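NADH dehydrogenase, putative (Plasmodium falciparum, PDB 5JWC) probably oxidises NADH through its bound FAD and passes the electrons to ubiquinone, as a type II NADH dehydrogenase targeted by antimalarial quinolones. Local coordinates at residues E455-Y463 with V469-E477. Numbering follows the deposited sequence.
With 4W0 (5-fluoro-3-methyl-2-{4-[4-(trifluoromethoxy)benzyl]phenyl}quinolin-4(1H)-one), chain M; TRT (fragment of triton X-100), chain J.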
loop_
_atom_site.group_PDB
_atom_site.type_symbol
_atom_site.label_atom_id
_atom_site.label_comp_id
_atom_site.label_asym_id
_atom_site.label_seq_id
_atom_site.Cartn_x
_atom_site.Cartn_y
_atom_site.Cartn_z
ATOM N N GLU A 455 13.273 -34.284 -6.615
ATOM C CA GLU A 455 12.046 -33.490 -6.540
ATOM C C GLU A 455 10.837 -34.240 -7.092
ATOM O O GLU A 455 10.977 -35.200 -7.849
ATOM C CB GLU A 455 12.215 -32.164 -7.289
ATOM C CG GLU A 455 12.235 -32.301 -8.816
ATOM C CD GLU A 455 13.638 -32.575 -9.368
ATOM O OE1 GLU A 455 14.444 -33.245 -8.682
ATOM O OE2 GLU A 455 13.937 -32.112 -10.491
ATOM N N LYS A 456 9.649 -33.794 -6.703
ATOM C CA LYS A 456 8.416 -34.376 -7.202
ATOM C C LYS A 456 7.568 -33.326 -7.921
ATOM O O LYS A 456 7.191 -32.296 -7.349
ATOM C CB LYS A 456 7.628 -35.012 -6.058
ATOM C CG LYS A 456 6.233 -35.485 -6.473
ATOM C CD LYS A 456 5.589 -36.401 -5.432
ATOM C CE LYS A 456 4.132 -36.728 -5.790
ATOM N NZ LYS A 456 3.991 -38.074 -6.426
ATOM N N TRP A 457 7.264 -33.587 -9.184
ATOM C CA TRP A 457 6.449 -32.639 -9.931
ATOM C C TRP A 457 4.979 -32.738 -9.510
ATOM O O TRP A 457 4.398 -33.821 -9.494
ATOM C CB TRP A 457 6.587 -32.871 -11.431
ATOM C CG TRP A 457 5.768 -31.895 -12.223
ATOM C CD1 TRP A 457 5.854 -30.527 -12.190
ATOM C CD2 TRP A 457 4.747 -32.216 -13.163
ATOM N NE1 TRP A 457 4.929 -29.976 -13.052
ATOM C CE2 TRP A 457 4.244 -30.994 -13.670
ATOM C CE3 TRP A 457 4.206 -33.412 -13.632
ATOM C CZ2 TRP A 457 3.227 -30.942 -14.622
ATOM C CZ3 TRP A 457 3.192 -33.364 -14.573
ATOM C CH2 TRP A 457 2.713 -32.138 -15.062
ATOM N N LYS A 458 4.383 -31.605 -9.165
ATOM C CA LYS A 458 3.006 -31.608 -8.668
ATOM C C LYS A 458 2.038 -30.988 -9.675
ATOM O O LYS A 458 0.835 -30.980 -9.464
ATOM C CB LYS A 458 2.918 -30.850 -7.346
ATOM C CG LYS A 458 3.981 -31.240 -6.308
ATOM C CD LYS A 458 3.560 -32.463 -5.522
ATOM C CE LYS A 458 4.564 -32.795 -4.419
ATOM N NZ LYS A 458 4.790 -31.637 -3.495
ATOM N N GLY A 459 2.566 -30.445 -10.759
ATOM C CA GLY A 459 1.723 -29.804 -11.747
ATOM C C GLY A 459 1.810 -28.288 -11.752
ATOM O O GLY A 459 2.433 -27.675 -10.879
ATOM N N SER A 460 1.191 -27.685 -12.759
ATOM C CA SER A 460 1.198 -26.242 -12.935
ATOM C C SER A 460 -0.201 -25.738 -13.230
ATOM O O SER A 460 -1.022 -26.464 -13.805
ATOM C CB SER A 460 2.128 -25.837 -14.071
ATOM O OG SER A 460 3.405 -26.431 -13.921
ATOM N N LEU A 461 -0.434 -24.478 -12.867
ATOM C CA LEU A 461 -1.723 -23.828 -12.982
ATOM C C LEU A 461 -1.524 -22.460 -13.598
ATOM O O LEU A 461 -0.542 -21.784 -13.295
ATOM C CB LEU A 461 -2.359 -23.634 -11.594
ATOM C CG LEU A 461 -3.604 -24.414 -11.243
ATOM C CD1 LEU A 461 -3.097 -25.842 -11.048
ATOM C CD2 LEU A 461 -4.212 -23.902 -9.959
ATOM N N ALA A 462 -2.481 -22.014 -14.402
ATOM C CA ALA A 462 -2.430 -20.643 -14.903
ATOM C C ALA A 462 -3.818 -20.050 -15.099
ATOM O O ALA A 462 -4.723 -20.720 -15.600
ATOM C CB ALA A 462 -1.639 -20.588 -16.208
ATOM N N TYR A 463 -3.992 -18.792 -14.698
ATOM C CA TYR A 463 -5.219 -18.058 -14.992
ATOM C C TYR A 463 -5.077 -17.333 -16.332
ATOM O O TYR A 463 -4.093 -16.617 -16.551
ATOM C CB TYR A 463 -5.556 -17.058 -13.879
ATOM C CG TYR A 463 -6.823 -16.294 -14.197
ATOM C CD1 TYR A 463 -8.060 -16.929 -14.164
ATOM C CD2 TYR A 463 -6.783 -14.955 -14.562
ATOM C CE1 TYR A 463 -9.228 -16.250 -14.470
ATOM C CE2 TYR A 463 -7.952 -14.261 -14.886
ATOM C CZ TYR A 463 -9.168 -14.919 -14.831
ATOM O OH TYR A 463 -10.338 -14.268 -15.140
ATOM N N VAL A 469 -9.325 -20.939 -16.131
ATOM C CA VAL A 469 -8.101 -21.458 -15.558
ATOM C C VAL A 469 -7.684 -22.727 -16.306
ATOM O O VAL A 469 -8.525 -23.573 -16.620
ATOM C CB VAL A 469 -8.267 -21.771 -14.061
ATOM C CG1 VAL A 469 -7.109 -22.644 -13.554
ATOM C CG2 VAL A 469 -8.367 -20.459 -13.235
ATOM N N VAL A 470 -6.398 -22.838 -16.620
ATOM C CA VAL A 470 -5.860 -24.074 -17.177
ATOM C C VAL A 470 -4.906 -24.715 -16.178
ATOM O O VAL A 470 -4.304 -24.029 -15.341
ATOM C CB VAL A 470 -5.137 -23.845 -18.504
ATOM C CG1 VAL A 470 -6.108 -23.287 -19.539
ATOM C CG2 VAL A 470 -3.943 -22.895 -18.305
ATOM N N ALA A 471 -4.788 -26.034 -16.248
ATOM C CA ALA A 471 -3.872 -26.737 -15.361
ATOM C C ALA A 471 -3.293 -27.951 -16.069
ATOM O O ALA A 471 -4.013 -28.706 -16.726
ATOM C CB ALA A 471 -4.566 -27.149 -14.087
ATOM N N ASP A 472 -1.983 -28.105 -15.938
ATOM C CA ASP A 472 -1.237 -29.221 -16.499
ATOM C C ASP A 472 -0.714 -30.013 -15.310
ATOM O O ASP A 472 0.260 -29.609 -14.685
ATOM C CB ASP A 472 -0.107 -28.696 -17.394
ATOM C CG ASP A 472 0.773 -29.796 -17.967
ATOM O OD1 ASP A 472 1.843 -29.453 -18.527
ATOM O OD2 ASP A 472 0.426 -30.988 -17.849
ATOM N N LEU A 473 -1.401 -31.102 -14.963
ATOM C CA LEU A 473 -1.095 -31.869 -13.759
ATOM C C LEU A 473 -0.656 -33.289 -14.110
ATOM O O LEU A 473 -0.829 -33.722 -15.247
ATOM C CB LEU A 473 -2.314 -31.909 -12.842
ATOM C CG LEU A 473 -2.870 -30.531 -12.478
ATOM C CD1 LEU A 473 -4.223 -30.683 -11.837
ATOM C CD2 LEU A 473 -1.919 -29.791 -11.530
ATOM N N PRO A 474 -0.060 -34.010 -13.139
ATOM C CA PRO A 474 0.096 -35.442 -13.394
ATOM C C PRO A 474 -1.292 -36.051 -13.579
ATOM O O PRO A 474 -2.148 -35.863 -12.707
ATOM C CB PRO A 474 0.768 -35.971 -12.114
ATOM C CG PRO A 474 1.417 -34.765 -11.492
ATOM C CD PRO A 474 0.491 -33.618 -11.829
ATOM N N TYR A 475 -1.505 -36.708 -14.709
ATOM C CA TYR A 475 -2.730 -37.475 -14.994
ATOM C C TYR A 475 -3.969 -36.661 -15.375
ATOM O O TYR A 475 -4.982 -37.264 -15.731
ATOM C CB TYR A 475 -3.082 -38.387 -13.814
ATOM C CG TYR A 475 -1.915 -39.233 -13.367
ATOM C CD1 TYR A 475 -1.396 -40.216 -14.194
ATOM C CD2 TYR A 475 -1.315 -39.029 -12.122
ATOM C CE1 TYR A 475 -0.314 -40.997 -13.793
ATOM C CE2 TYR A 475 -0.227 -39.802 -11.708
ATOM C CZ TYR A 475 0.265 -40.782 -12.551
ATOM O OH TYR A 475 1.338 -41.550 -12.167
ATOM N N TYR A 476 -3.922 -35.325 -15.301
ATOM C CA TYR A 476 -5.096 -34.494 -15.672
ATOM C C TYR A 476 -4.654 -33.268 -16.455
ATOM O O TYR A 476 -3.567 -32.744 -16.204
ATOM C CB TYR A 476 -5.879 -33.988 -14.434
ATOM C CG TYR A 476 -6.194 -35.011 -13.397
ATOM C CD1 TYR A 476 -5.410 -35.130 -12.259
ATOM C CD2 TYR A 476 -7.293 -35.862 -13.543
ATOM C CE1 TYR A 476 -5.693 -36.097 -11.297
ATOM C CE2 TYR A 476 -7.599 -36.814 -12.586
ATOM C CZ TYR A 476 -6.790 -36.936 -11.474
ATOM O OH TYR A 476 -7.097 -37.894 -10.535
ATOM N N GLU A 477 -5.494 -32.807 -17.385
ATOM C CA GLU A 477 -5.395 -31.434 -17.890
ATOM C C GLU A 477 -6.725 -30.727 -17.673
ATOM O O GLU A 477 -7.797 -31.303 -17.905
ATOM C CB GLU A 477 -5.052 -31.345 -19.379
ATOM C CG GLU A 477 -3.814 -32.095 -19.836
ATOM C CD GLU A 477 -3.646 -31.999 -21.344
ATOM O OE1 GLU A 477 -3.986 -30.919 -21.908
ATOM O OE2 GLU A 477 -3.185 -32.994 -21.954
HETATM C C1 4W0 M . -7.414 -15.287 -10.607
HETATM C C2 4W0 M . -8.189 -14.309 -11.253
HETATM C C3 4W0 M . -9.588 -14.431 -11.294
HETATM C C4 4W0 M . -10.234 -15.530 -10.699
HETATM C C5 4W0 M . -9.462 -16.504 -10.052
HETATM C C6 4W0 M . -8.066 -16.390 -10.001
HETATM O O1 4W0 M . -16.194 -9.400 -20.306
HETATM C C7 4W0 M . -11.734 -15.647 -10.749
HETATM C C8 4W0 M . -12.519 -14.633 -11.433
HETATM C C9 4W0 M . -11.825 -13.483 -12.056
HETATM C C10 4W0 M . -12.514 -12.377 -12.824
HETATM C C11 4W0 M . -13.222 -12.668 -13.992
HETATM C C12 4W0 M . -13.822 -11.659 -14.737
HETATM C C13 4W0 M . -13.666 -10.362 -14.302
HETATM C C14 4W0 M . -12.947 -10.065 -13.177
HETATM C C15 4W0 M . -12.353 -11.063 -12.436
HETATM O O2 4W0 M . -12.297 -16.586 -10.228
HETATM N N 4W0 M . -10.391 -13.393 -11.991
HETATM C C16 4W0 M . -14.248 -9.160 -14.984
HETATM C C17 4W0 M . -14.729 -9.260 -16.405
HETATM C C18 4W0 M . -13.894 -9.719 -17.415
HETATM C C19 4W0 M . -14.386 -9.775 -18.718
HETATM C C20 4W0 M . -15.687 -9.340 -18.992
HETATM C C21 4W0 M . -16.510 -8.868 -17.977
HETATM C C22 4W0 M . -16.024 -8.823 -16.684
HETATM C C23 4W0 M . -14.023 -14.770 -11.471
HETATM F F1 4W0 M . -10.069 -17.545 -9.479
HETATM C C24 4W0 M . -16.764 -10.628 -20.690
HETATM F F2 4W0 M . -15.799 -11.551 -20.700
HETATM F F3 4W0 M . -17.279 -10.515 -21.926
HETATM F F4 4W0 M . -17.721 -10.956 -19.809
HETATM C C25 TRT J . 4.269 -25.712 -2.878
HETATM O O24 TRT J . 4.122 -24.382 -3.276
HETATM C C23 TRT J . 4.858 -24.138 -4.473
HETATM C C22 TRT J . 4.088 -23.190 -5.334
HETATM O O21 TRT J . 3.198 -23.940 -6.206
HETATM C C20 TRT J . 2.310 -23.077 -6.896
HETATM C C19 TRT J . 1.673 -23.806 -8.073
HETATM O O18 TRT J . 0.793 -24.888 -7.682
HETATM C C17 TRT J . 0.506 -25.751 -8.774
HETATM C C16 TRT J . -0.423 -26.904 -8.290
HETATM O O15 TRT J . 0.328 -27.964 -7.627
HETATM C C12 TRT J . -0.525 -28.465 -6.590
HETATM C C13 TRT J . -1.828 -28.900 -6.955
HETATM C C14 TRT J . -2.711 -29.357 -5.966
HETATM C C11 TRT J . -0.118 -28.470 -5.257
HETATM C C10 TRT J . -1.004 -28.934 -4.258
HETATM C C9 TRT J . -2.299 -29.381 -4.614
HETATM C C6 TRT J . -3.262 -29.876 -3.528
HETATM C C8 TRT J . -3.039 -31.381 -3.234
HETATM C C7 TRT J . -2.929 -29.098 -2.254
HETATM C C5 TRT J . -4.729 -29.411 -3.927
HETATM C C1 TRT J . -5.923 -30.384 -4.340
HETATM C C2 TRT J . -5.579 -31.374 -5.470
HETATM C C4 TRT J . -6.517 -31.074 -3.103
HETATM C C3 TRT J . -7.036 -29.508 -4.894
#
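Ser460 and Ala462 pair through their backbones with Asp472 and Val470 in the beta hairpin of strands 460-465 and 468-473, which strand 476-479 extends to a three-stranded antiparallel sheet in the NDH2 C-terminal domain. Four N-H...O=C bonds hold the two pairs: Ser460 N to Asp472 O, Asp472 N to Ser460 O, Ala462 N to Val470 O and Val470 N to Ala462 O, each 2.9 Å. Between them lies the non-hydrogen-bonded pair Leu461-Ala471, where Ala471 CA comes 3.3 Å from Ser460 O.

The apolar contacts follow the register. Leu461 CD1 meets Ala471 CB at 3.6 Å on the face covered by Phe487 and Trp488 of helix 484-495, while on the other face Ala462 CB touches Val470 CG2. Just before the first strand, Trp457 swings its ring against Pro474, its CG anti to the backbone N (chi1 -179°). Pro474 CD sits over the six-membered ring, 4.2 Å from its centroid, in a CH-pi contact. Gly459 takes a positive phi of 107°, which glycine tolerates readily, and its CA packs 3.6 Å from Leu473 CD2.

Two bound molecules flank the hairpin. The detergent fragment lies along Lys458, Gly459 and Leu461. At the other end the quinolone inhibitor lies over one face of the Tyr463 ring, whose hydroxyl bonds to Asp209 and His467 N, and Val469 CG2 reaches the ring's edge, 3.7 Å from Tyr463 CD1.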